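Local coordinates for protein prolyl oligopeptidase (Novosphingobium capsulatum, PDB 1YR2) that probably hydrolyses oligopeptides on the carboxyl side of proline, and less readily of alanine, as a serine peptidase of the prolyl oligopeptidase family, at residues Pro93-Leu98 with Thr706-Ala711; Met511-Ser516 with Thr717-Arg722; Val652-Thr657 with His683-Glu688. All coordinates share one frame; numbering follows the deposited sequence.

Interaction 1 (Pro93-Leu98 with Thr706-Ala711)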
# COMPACT_ATOMS: atom_id res chain seq x y z
N PRO A 93 5.69 11.82 30.06
CA PRO A 93 6.78 10.91 30.36
C PRO A 93 6.78 9.63 29.49
O PRO A 93 7.80 8.97 29.51
CB PRO A 93 6.59 10.62 31.85
CG PRO A 93 5.13 10.70 32.04
CD PRO A 93 4.65 11.78 31.10
N GLU A 94 5.71 9.32 28.74
CA GLU A 94 5.70 8.12 27.89
C GLU A 94 6.54 8.33 26.60
O GLU A 94 6.93 7.37 25.96
CB GLU A 94 4.26 7.70 27.52
CG GLU A 94 3.28 7.44 28.67
CD GLU A 94 2.65 8.69 29.27
OE1 GLU A 94 2.92 9.83 28.80
OE2 GLU A 94 1.92 8.54 30.28
N ARG A 95 6.84 9.59 26.26
CA ARG A 95 7.36 9.92 24.94
C ARG A 95 8.71 9.31 24.63
O ARG A 95 8.93 8.79 23.52
CB ARG A 95 7.47 11.42 24.75
CG ARG A 95 7.70 11.76 23.32
CD ARG A 95 7.96 13.17 23.03
NE ARG A 95 8.17 13.40 21.59
CZ ARG A 95 9.34 13.29 20.96
NH1 ARG A 95 10.41 12.88 21.61
NH2 ARG A 95 9.41 13.55 19.66
N ALA A 96 9.61 9.37 25.59
CA ALA A 96 10.98 8.89 25.44
C ALA A 96 11.05 7.45 24.97
O ALA A 96 11.80 7.13 24.05
CB ALA A 96 11.71 9.01 26.78
N ALA A 97 10.27 6.59 25.62
CA ALA A 97 10.31 5.17 25.37
C ALA A 97 9.70 4.88 24.01
O ALA A 97 10.16 3.99 23.29
CB ALA A 97 9.53 4.44 26.44
N LEU A 98 8.69 5.64 23.64
CA LEU A 98 8.05 5.44 22.33
C LEU A 98 8.94 5.89 21.19
O LEU A 98 9.02 5.20 20.17
CB LEU A 98 6.71 6.14 22.24
CG LEU A 98 5.64 5.55 23.15
CD1 LEU A 98 4.56 6.62 23.49
CD2 LEU A 98 4.96 4.30 22.60
N THR A 706 4.99 10.88 15.41
CA THR A 706 4.45 9.63 15.89
C THR A 706 4.68 9.49 17.40
O THR A 706 3.80 9.10 18.13
CB THR A 706 5.12 8.48 15.17
OG1 THR A 706 4.78 8.52 13.77
CG2 THR A 706 4.56 7.15 15.70
N ALA A 707 5.87 9.80 17.85
CA ALA A 707 6.17 9.71 19.27
C ALA A 707 5.27 10.65 20.10
O ALA A 707 4.80 10.27 21.14
CB ALA A 707 7.63 10.06 19.53
N ASP A 708 5.08 11.88 19.63
CA ASP A 708 4.20 12.88 20.26
C ASP A 708 2.75 12.37 20.32
O ASP A 708 2.10 12.38 21.36
CB ASP A 708 4.19 14.16 19.44
CG ASP A 708 5.39 15.08 19.73
OD1 ASP A 708 6.19 14.82 20.69
OD2 ASP A 708 5.61 16.11 19.03
N VAL A 709 2.26 11.96 19.18
CA VAL A 709 0.87 11.50 19.10
C VAL A 709 0.71 10.29 19.99
O VAL A 709 -0.22 10.22 20.77
CB VAL A 709 0.49 11.20 17.64
CG1 VAL A 709 -0.85 10.47 17.51
CG2 VAL A 709 0.46 12.47 16.81
N GLN A 710 1.57 9.30 19.86
CA GLN A 710 1.38 8.11 20.66
C GLN A 710 1.57 8.34 22.16
O GLN A 710 0.93 7.71 22.98
CB GLN A 710 2.21 6.96 20.12
CG GLN A 710 1.64 6.42 18.82
CD GLN A 710 2.32 5.15 18.33
OE1 GLN A 710 3.14 4.53 19.07
NE2 GLN A 710 1.97 4.72 17.12
N ALA A 711 2.48 9.21 22.54
CA ALA A 711 2.63 9.57 23.96
C ALA A 711 1.33 10.20 24.48
O ALA A 711 0.90 9.89 25.59
CB ALA A 711 3.77 10.55 24.12

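Interaction 2 (Met511-Ser516 with Thr717-Arg722)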
# COMPACT_ATOMS: atom_id res chain seq x y z
N MET A 511 3.42 -0.55 14.86
CA MET A 511 4.23 -1.56 15.55
C MET A 511 4.81 -1.04 16.86
O MET A 511 4.99 -1.80 17.83
CB MET A 511 5.35 -2.04 14.65
CG MET A 511 6.11 -3.25 15.15
SD MET A 511 5.02 -4.73 15.16
CE MET A 511 5.65 -5.39 16.55
N THR A 512 5.12 0.25 16.89
CA THR A 512 5.63 0.90 18.10
C THR A 512 4.58 0.75 19.22
O THR A 512 4.93 0.46 20.37
CB THR A 512 5.93 2.41 17.81
OG1 THR A 512 6.95 2.52 16.81
CG2 THR A 512 6.46 3.16 19.07
N TRP A 513 3.32 1.04 18.90
CA TRP A 513 2.24 0.91 19.87
C TRP A 513 2.09 -0.54 20.32
O TRP A 513 2.06 -0.79 21.52
CB TRP A 513 0.91 1.39 19.28
CG TRP A 513 -0.26 1.36 20.15
CD1 TRP A 513 -1.20 0.39 20.23
CD2 TRP A 513 -0.67 2.38 21.08
NE1 TRP A 513 -2.16 0.74 21.14
CE2 TRP A 513 -1.86 1.96 21.67
CE3 TRP A 513 -0.15 3.62 21.43
CZ2 TRP A 513 -2.57 2.73 22.59
CZ3 TRP A 513 -0.86 4.41 22.35
CH2 TRP A 513 -2.04 3.95 22.93
N ILE A 514 2.01 -1.47 19.39
CA ILE A 514 1.82 -2.89 19.72
C ILE A 514 2.98 -3.45 20.54
O ILE A 514 2.77 -4.17 21.52
CB ILE A 514 1.64 -3.69 18.44
CG1 ILE A 514 0.40 -3.18 17.64
CG2 ILE A 514 1.59 -5.20 18.76
CD1 ILE A 514 0.47 -3.48 16.15
N ASP A 515 4.21 -3.09 20.16
CA ASP A 515 5.38 -3.54 20.89
C ASP A 515 5.74 -2.66 22.07
O ASP A 515 6.84 -2.79 22.66
CB ASP A 515 6.54 -3.73 19.96
CG ASP A 515 7.63 -4.61 20.57
OD1 ASP A 515 7.31 -5.57 21.32
OD2 ASP A 515 8.82 -4.41 20.37
N SER A 516 4.80 -1.79 22.46
CA SER A 516 4.84 -1.10 23.75
C SER A 516 3.75 -1.62 24.73
O SER A 516 3.62 -1.10 25.81
CB SER A 516 4.70 0.41 23.51
OG SER A 516 5.82 0.89 22.77
N THR A 717 -5.04 6.97 27.62
CA THR A 717 -5.63 5.65 27.71
C THR A 717 -5.04 4.76 28.80
O THR A 717 -5.46 3.60 28.94
CB THR A 717 -5.51 4.87 26.38
OG1 THR A 717 -4.14 4.76 25.98
CG2 THR A 717 -6.25 5.56 25.25
N GLY A 718 -4.06 5.25 29.54
CA GLY A 718 -3.47 4.44 30.60
C GLY A 718 -2.42 3.45 30.14
O GLY A 718 -2.12 2.50 30.85
N LEU A 719 -1.82 3.66 28.98
CA LEU A 719 -0.76 2.78 28.53
C LEU A 719 0.57 3.19 29.11
O LEU A 719 1.05 4.29 28.86
CB LEU A 719 -0.63 2.79 27.00
CG LEU A 719 0.47 1.86 26.47
CD1 LEU A 719 0.13 0.39 26.80
CD2 LEU A 719 0.69 2.03 24.96
N THR A 720 1.19 2.26 29.84
CA THR A 720 2.58 2.40 30.25
C THR A 720 3.43 1.54 29.31
O THR A 720 3.31 0.34 29.35
CB THR A 720 2.71 1.94 31.73
OG1 THR A 720 2.07 2.90 32.60
CG2 THR A 720 4.17 1.90 32.18
N PRO A 721 4.24 2.14 28.44
CA PRO A 721 5.06 1.37 27.48
C PRO A 721 5.96 0.37 28.16
O PRO A 721 6.69 0.77 29.08
CB PRO A 721 5.91 2.45 26.80
CG PRO A 721 5.05 3.68 26.88
CD PRO A 721 4.43 3.59 28.26
N ARG A 722 5.86 -0.91 27.80
CA ARG A 722 6.68 -1.97 28.36
C ARG A 722 7.17 -2.93 27.29
O ARG A 722 6.42 -3.27 26.39
CB ARG A 722 5.88 -2.82 29.34
CG ARG A 722 5.61 -2.29 30.71
CD ARG A 722 4.84 -3.31 31.51
NE ARG A 722 4.76 -3.04 32.94
CZ ARG A 722 3.64 -3.15 33.66
NH1 ARG A 722 2.48 -3.50 33.09
NH2 ARG A 722 3.67 -2.91 34.96

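Interaction 3 (Val652-Thr657 with His683-Glu688)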
# COMPACT_ATOMS: atom_id res chain seq x y z
N VAL A 652 -4.99 17.35 17.32
CA VAL A 652 -5.09 17.62 15.89
C VAL A 652 -3.67 17.78 15.30
O VAL A 652 -2.81 18.44 15.90
CB VAL A 652 -5.91 18.88 15.66
CG1 VAL A 652 -6.07 19.18 14.17
CG2 VAL A 652 -7.24 18.80 16.45
N THR A 653 -3.37 17.16 14.17
CA THR A 653 -2.03 17.35 13.56
C THR A 653 -2.13 17.78 12.13
O THR A 653 -3.00 17.30 11.37
CB THR A 653 -1.16 16.08 13.64
OG1 THR A 653 -1.82 15.05 12.90
CG2 THR A 653 -1.03 15.53 15.05
N THR A 654 -1.25 18.69 11.74
CA THR A 654 -1.16 19.13 10.34
C THR A 654 0.12 19.94 10.20
O THR A 654 0.65 20.39 11.20
CB THR A 654 -2.38 20.02 9.92
OG1 THR A 654 -2.19 20.57 8.61
CG2 THR A 654 -2.49 21.28 10.81
N ALA A 655 0.63 20.09 8.97
CA ALA A 655 1.66 21.08 8.70
C ALA A 655 0.97 22.42 8.50
O ALA A 655 -0.27 22.46 8.39
CB ALA A 655 2.48 20.72 7.47
N ASP A 656 1.73 23.49 8.49
CA ASP A 656 1.17 24.84 8.44
C ASP A 656 0.78 25.24 7.02
O ASP A 656 -0.03 26.15 6.83
CB ASP A 656 2.10 25.88 9.07
CG ASP A 656 3.41 26.04 8.34
OD1 ASP A 656 3.89 25.09 7.68
OD2 ASP A 656 4.05 27.10 8.39
N THR A 657 1.34 24.53 6.04
CA THR A 657 0.84 24.50 4.66
C THR A 657 0.65 23.07 4.18
O THR A 657 1.38 22.14 4.58
CB THR A 657 1.76 25.23 3.69
OG1 THR A 657 3.07 24.64 3.71
CG2 THR A 657 1.95 26.68 4.13
N HIS A 683 -7.26 19.97 24.24
CA HIS A 683 -7.72 19.98 22.87
C HIS A 683 -6.72 20.86 22.11
O HIS A 683 -6.77 22.10 22.17
CB HIS A 683 -9.13 20.54 22.86
CG HIS A 683 -10.08 19.71 23.68
ND1 HIS A 683 -11.05 20.25 24.51
CD2 HIS A 683 -10.15 18.37 23.85
CE1 HIS A 683 -11.70 19.26 25.10
NE2 HIS A 683 -11.18 18.11 24.72
N LEU A 684 -5.76 20.18 21.47
CA LEU A 684 -4.52 20.79 21.06
C LEU A 684 -4.28 20.58 19.60
O LEU A 684 -4.81 19.66 19.03
CB LEU A 684 -3.30 20.14 21.77
CG LEU A 684 -3.31 20.18 23.30
CD1 LEU A 684 -2.05 19.46 23.85
CD2 LEU A 684 -3.39 21.58 23.80
N ILE A 685 -3.46 21.46 19.00
CA ILE A 685 -3.06 21.25 17.62
C ILE A 685 -1.55 21.25 17.53
O ILE A 685 -0.90 22.19 17.97
CB ILE A 685 -3.73 22.29 16.64
CG1 ILE A 685 -3.37 21.95 15.19
CG2 ILE A 685 -3.28 23.74 16.98
CD1 ILE A 685 -4.01 22.83 14.16
N ARG A 686 -0.99 20.19 16.94
CA ARG A 686 0.45 20.10 16.70
C ARG A 686 0.68 20.48 15.25
O ARG A 686 0.20 19.81 14.35
CB ARG A 686 0.95 18.69 16.97
CG ARG A 686 2.45 18.47 16.78
CD ARG A 686 2.79 17.00 16.76
NE ARG A 686 4.23 16.79 16.80
CZ ARG A 686 5.05 16.90 15.76
NH1 ARG A 686 4.59 17.20 14.55
NH2 ARG A 686 6.36 16.69 15.90
N ILE A 687 1.38 21.57 15.05
CA ILE A 687 1.56 22.12 13.72
C ILE A 687 3.04 22.01 13.33
O ILE A 687 3.91 22.62 13.97
CB ILE A 687 1.10 23.57 13.67
CG1 ILE A 687 -0.33 23.73 14.19
CG2 ILE A 687 1.14 24.01 12.22
CD1 ILE A 687 -0.77 25.18 14.42
N GLU A 688 3.31 21.22 12.29
CA GLU A 688 4.70 20.97 11.80
C GLU A 688 5.13 21.98 10.74
O GLU A 688 4.28 22.54 10.02
CB GLU A 688 4.80 19.53 11.25
CG GLU A 688 6.23 18.88 11.38
CD GLU A 688 6.19 17.37 11.71
OE1 GLU A 688 5.38 16.63 11.09
OE2 GLU A 688 6.98 16.91 12.60

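Interaction 1 (Pro93-Leu98 with Thr706-Ala711)
The guanidinium of R95 has the methyl of A707 over one face and the carboxylate of D708 at its edge. A707 CB stands 3.7 Å above the guanidinium plane, offset toward the rim. At the edge R95 NE donates to D708 OD1 at 2.6 Å, a short salt bridge with an N-H...O angle of 147°. The oxygen lies close to the guanidinium plane, but NE meets it from above the carboxylate plane. The two planes are 58° apart, so this is a single-oxygen bridge and not a flat two-pronged pair. R95 gets there with CG anti to the backbone N (chi1 -167°) and an extended chain as far as NE. Its root packs on A711, with R95 CA 3.7 Å from A711 CB. One turn on, L98 CD1 lies against the backbone of the other helix, 3.5 Å from A711 N, and 4.1 Å from A711 CB. L98 CD2 faces Q710 OE1, whose amide nitrogen bonds to the carbonyl of G509. The small A707 and A711 let the start of helix 95-105 come close to helix 699-717. Both ends of the ion pair have second partners: D708 OD2 takes R686, and R95 NH1 takes E99. D708 is buried between two arginines, which would probably favour its charged form and hold its carboxylate in one orientation.

Interaction 2 (Met511-Ser516 with Thr717-Arg722)
The C-terminal end of helix 508-514 meets the loop that leaves helix 699-717, in the alpha/beta-hydrolase domain. That loop starts with a Schellman motif, in which G718 takes positive phi. W513 holds its CG anti to the backbone N (chi1 -178°), which swings the indole toward the loop. L719 CD2 sits over one face of the six-membered ring, 3.8 Å from its centroid and 7° off the normal, a well-centred CH-pi contact. T717 OG1 approaches the ring at its rim, 3.8 Å from W513 CH2, but its hydrogen bond goes to the carbonyl of L713. The indole NE1 bonds to the carbonyl of A519. An alanine here in place of W513 removes the indole under L719 and the NE1 bond to A519, and the loop would probably pack less firmly on the helix end. Further along, S516 O accepts R722 N at 3.0 Å and 163°, with the donor above the carbonyl plane. P721 CA adds a CA-H...O contact to the same S516 O at 3.3 Å. S516 OG, beside its own backbone N, turns back to T512 O at 2.6 Å and ties the residue to the last helical turn. One carbonyl taking both an N-H and a C-H fixes where P721 and R722 run, while the CH-pi contact, with no directed bond, holds L719 by shape.

Interaction 3 (Val652-Thr657 with His683-Glu688)
V652 and I685 both hold CG1 anti to the backbone N (chi1 -179° for V652), and these branches cross obliquely, with V652 CG1 4.0 Å from I685 CG1. T654 has CG2 between its backbone N and carbonyl carbon, which puts that methyl 4.0 Å from I685 CD1. I685 CD1 also lies 4.2 Å from V652 CG1, so it touches two neighbours on one face of the sheet. T654 OG1 is anti to the backbone N, beside the carbonyl carbon, and bonds to A655 O. On the other face T653 CG2 lies beside R686 CB. The R686 chain then extends away from T653, and its NH1 forms a salt bridge with E688 OE2 at 3.1 Å, while D708 is the partner of NE. The main chains run parallel, 15° apart. V652 bonds through both its N and its O to the same strand, to L684 O and R686 N, which flank I685; the bond from R686 N to V652 O is 2.7 Å. T654 repeats this, its N to R686 O at 3.2 Å and its O to E688 N at 3.0 Å. Past the strand end, D656 N still reaches E688 O, with a less straight N-H...O angle of 137°. The helix 664-675 lies over V652 and I685, and V709 of helix 699-717 lies on T653. This is a beta-alpha-beta crossover at the edge of the alpha/beta-hydrolase sheet, with 683-687 as its outermost strand.

How the interactions relate
All three contacts lie in the alpha/beta-hydrolase lobe, to which 93-98 is contributed from the N-terminal part of the chain, but they differ in burial. Interaction 1 is mostly buried; interactions 2 and 3 run from a buried part to a more exposed end. Helix 699-717 links them: interaction 1 uses its middle, interaction 2 its exit, and a D708-R686 salt bridge joins interactions 1 and 3. Interactions 1 and 2 touch, L98 and Q710 packing on T512, W513 and S516. Interactions 2 and 3 do not touch, their nearest atoms being about 13 Å apart. Main-chain bonds dominate in the sheet, an ion pair between the helices, and ring packing plus one main-chain bond at the loop.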